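Side-chain contact in putative transcriptional regulator (MarR/EmrR family) (Acinetobacter sp. ADP1, PDB 3NRV), which probably binds DNA as a dimeric transcription factor of the MarR/EmrR family, with a winged helix-turn-helix domain in each subunit: residues I46-S51 / Q58-I63. Residues are numbered along the deposited sequence; the frame is centred on the assembly and turned at random.
Sequences ISVLSS and QKISDI
Val48 meets Ile60 and Ile63 in a purely apolar helix-helix contact inside the winged helix-turn-helix domain, where helix 40-51 packs on helix 57-64, the helix that leads into the probable recognition helix 68-80. It is a worked example of two helices joined by a few branched aliphatic side chains: the axes of the two short segments come within 10.6 Å, with 113° between their N-to-C directions, and no hydrogen bond links them. The CB of Val48 is directed toward helix 57-64, and both of its methyls meet isoleucines there. Because CG1 is anti to the backbone N (chi1 170°) and CG2 lies beside it, each methyl meets a different branch of Ile63: Val48 CG1 reaches Ile63 CD1 at 3.8 Å, while Val48 CG2 lies 3.9 Å from Ile63 CG2, the two side chains meeting tip to tip. Val48 CG1 also sits 4.3 Å from Ile60 CG1, so this one methyl touches both isoleucines. One residue on, Leu49 slants across Ile60, and their ends meet, Leu49 CD2 to Ile60 CD1 at 3.9 Å. Cys55, from the connecting loop, packs against Val48, Leu49 and Ile60. Beyond the pair, Ile60 continues onto Val71 of the probable recognition helix, and Leu49 onto Ile98 and Leu100 of wing strand 97-100.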
ATOM      1  N   ILE C  46      -2.719  -1.138  13.233  1.00 21.82           N
ATOM      2  CA  ILE C  46      -2.344  -0.810  14.607  1.00 23.23           C
ATOM      3  C   ILE C  46      -2.002   0.674  14.715  1.00 24.31           C
ATOM      4  O   ILE C  46      -2.426   1.370  15.651  1.00 21.87           O
ATOM      5  CB  ILE C  46      -1.166  -1.718  15.070  1.00 25.49           C
ATOM      6  CG1 ILE C  46      -1.718  -3.101  15.425  1.00 22.82           C
ATOM      7  CG2 ILE C  46      -0.436  -1.127  16.268  1.00 24.41           C
ATOM      8  CD1 ILE C  46      -0.690  -4.156  15.361  1.00 30.64           C
ATOM      9  N   SER C  47      -1.252   1.172  13.742  0.57 22.78           N
ATOM     10  CA  SER C  47      -0.841   2.569  13.770  0.57 25.44           C
ATOM     11  C   SER C  47      -2.051   3.508  13.618  0.57 29.97           C
ATOM     12  O   SER C  47      -2.109   4.580  14.235  0.57 26.73           O
ATOM     13  CB  SER C  47       0.231   2.841  12.710  0.57 27.67           C
ATOM     14  OG  SER C  47       0.462   4.231  12.589  0.57 27.97           O
ATOM     15  N   VAL C  48      -3.032   3.099  12.822  1.00 25.56           N
ATOM     16  CA  VAL C  48      -4.273   3.885  12.714  1.00 27.09           C
ATOM     17  C   VAL C  48      -5.039   3.871  14.037  1.00 25.89           C
ATOM     18  O   VAL C  48      -5.485   4.905  14.507  1.00 30.18           O
ATOM     19  CB  VAL C  48      -5.203   3.415  11.573  1.00 27.96           C
ATOM     20  CG1 VAL C  48      -6.580   4.106  11.668  1.00 25.51           C
ATOM     21  CG2 VAL C  48      -4.563   3.704  10.231  1.00 30.45           C
ATOM     22  N   LEU C  49      -5.151   2.704  14.662  1.00 21.87           N
ATOM     23  CA  LEU C  49      -5.866   2.591  15.930  1.00 24.55           C
ATOM     24  C   LEU C  49      -5.210   3.429  17.041  1.00 33.70           C
ATOM     25  O   LEU C  49      -5.890   3.941  17.930  1.00 28.04           O
ATOM     26  CB  LEU C  49      -5.994   1.124  16.354  1.00 22.49           C
ATOM     27  CG  LEU C  49      -6.787   0.207  15.411  1.00 25.39           C
ATOM     28  CD1 LEU C  49      -6.799  -1.196  15.890  1.00 22.74           C
ATOM     29  CD2 LEU C  49      -8.219   0.722  15.294  1.00 26.78           C
ATOM     30  N   SER C  50      -3.896   3.606  16.992  1.00 28.51           N
ATOM     31  CA  SER C  50      -3.257   4.366  18.063  1.00 32.10           C
ATOM     32  C   SER C  50      -3.543   5.863  17.927  1.00 36.23           C
ATOM     33  O   SER C  50      -3.389   6.616  18.884  1.00 39.60           O
ATOM     34  CB  SER C  50      -1.745   4.134  18.071  1.00 33.38           C
ATOM     35  OG  SER C  50      -1.132   4.945  17.090  1.00 41.21           O
ATOM     36  N   SER C  51      -3.948   6.283  16.729  1.00 34.59           N
ATOM     37  CA  SER C  51      -3.992   7.694  16.349  1.00 40.50           C
ATOM     38  C   SER C  51      -5.396   8.255  16.400  1.00 50.54           C
ATOM     39  O   SER C  51      -5.596   9.457  16.540  1.00 62.25           O
ATOM     40  CB  SER C  51      -3.503   7.867  14.905  1.00 51.03           C
ATOM     41  OG  SER C  51      -2.109   7.660  14.778  1.00 56.17           O
ATOM     42  N   GLN C  58     -15.078   0.857   8.492  1.00 27.27           N
ATOM     43  CA  GLN C  58     -15.205   1.905   7.475  1.00 29.52           C
ATOM     44  C   GLN C  58     -14.126   2.989   7.623  1.00 29.61           C
ATOM     45  O   GLN C  58     -13.474   3.375   6.660  1.00 29.66           O
ATOM     46  CB  GLN C  58     -16.578   2.585   7.552  1.00 28.19           C
ATOM     47  CG  GLN C  58     -16.779   3.669   6.496  1.00 37.10           C
ATOM     48  CD  GLN C  58     -16.821   3.107   5.088  1.00 54.58           C
ATOM     49  OE1 GLN C  58     -15.922   3.351   4.273  1.00 57.11           O
ATOM     50  NE2 GLN C  58     -17.864   2.345   4.792  1.00 53.12           N
ATOM     51  N   LYS C  59     -13.971   3.508   8.831  1.00 28.61           N
ATOM     52  CA  LYS C  59     -12.986   4.567   9.047  1.00 26.12           C
ATOM     53  C   LYS C  59     -11.546   4.098   8.757  1.00 26.24           C
ATOM     54  O   LYS C  59     -10.755   4.837   8.166  1.00 25.77           O
ATOM     55  CB  LYS C  59     -13.101   5.155  10.458  1.00 27.49           C
ATOM     56  CG  LYS C  59     -12.101   6.277  10.716  1.00 34.10           C
ATOM     57  CD  LYS C  59     -12.364   6.979  12.044  1.00 35.58           C
ATOM     58  CE  LYS C  59     -11.397   8.136  12.258  1.00 49.00           C
ATOM     59  NZ  LYS C  59     -11.829   8.984  13.419  1.00 44.60           N
ATOM     60  N   ILE C  60     -11.215   2.867   9.152  1.00 25.54           N
ATOM     61  CA  ILE C  60      -9.865   2.347   8.900  1.00 29.33           C
ATOM     62  C   ILE C  60      -9.635   2.215   7.387  1.00 29.99           C
ATOM     63  O   ILE C  60      -8.591   2.606   6.860  1.00 27.07           O
ATOM     64  CB  ILE C  60      -9.624   0.999   9.643  1.00 26.85           C
ATOM     65  CG1 ILE C  60      -9.722   1.192  11.162  1.00 23.68           C
ATOM     66  CG2 ILE C  60      -8.276   0.386   9.274  1.00 21.73           C
ATOM     67  CD1 ILE C  60      -9.976  -0.116  11.911  1.00 26.03           C
ATOM     68  N   SER C  61     -10.638   1.699   6.680  1.00 26.19           N
ATOM     69  CA  SER C  61     -10.562   1.582   5.223  1.00 24.81           C
ATOM     70  C   SER C  61     -10.411   2.940   4.534  1.00 29.16           C
ATOM     71  O   SER C  61      -9.615   3.098   3.599  1.00 28.70           O
ATOM     72  CB  SER C  61     -11.809   0.839   4.689  1.00 32.02           C
ATOM     73  OG  SER C  61     -11.819   0.798   3.277  1.00 31.00           O
ATOM     74  N   ASP C  62     -11.175   3.921   4.999  1.00 30.06           N
ATOM     75  CA  ASP C  62     -11.123   5.257   4.424  1.00 31.42           C
ATOM     76  C   ASP C  62      -9.721   5.827   4.578  1.00 38.39           C
ATOM     77  O   ASP C  62      -9.187   6.444   3.651  1.00 33.23           O
ATOM     78  CB  ASP C  62     -12.124   6.190   5.108  1.00 31.46           C
ATOM     79  CG  ASP C  62     -13.560   5.883   4.728  1.00 45.62           C
ATOM     80  OD1 ASP C  62     -13.771   5.128   3.752  1.00 40.36           O
ATOM     81  OD2 ASP C  62     -14.479   6.402   5.406  1.00 46.13           O
ATOM     82  N   ILE C  63      -9.132   5.611   5.750  1.00 27.32           N
ATOM     83  CA  ILE C  63      -7.795   6.124   6.030  1.00 31.88           C
ATOM     84  C   ILE C  63      -6.700   5.425   5.230  1.00 32.00           C
ATOM     85  O   ILE C  63      -5.812   6.086   4.687  1.00 33.23           O
ATOM     86  CB  ILE C  63      -7.471   6.079   7.540  1.00 29.95           C
ATOM     87  CG1 ILE C  63      -8.388   7.050   8.297  1.00 27.44           C
ATOM     88  CG2 ILE C  63      -6.013   6.417   7.777  1.00 29.86           C
ATOM     89  CD1 ILE C  63      -8.377   6.883   9.830  1.00 30.33           C
TER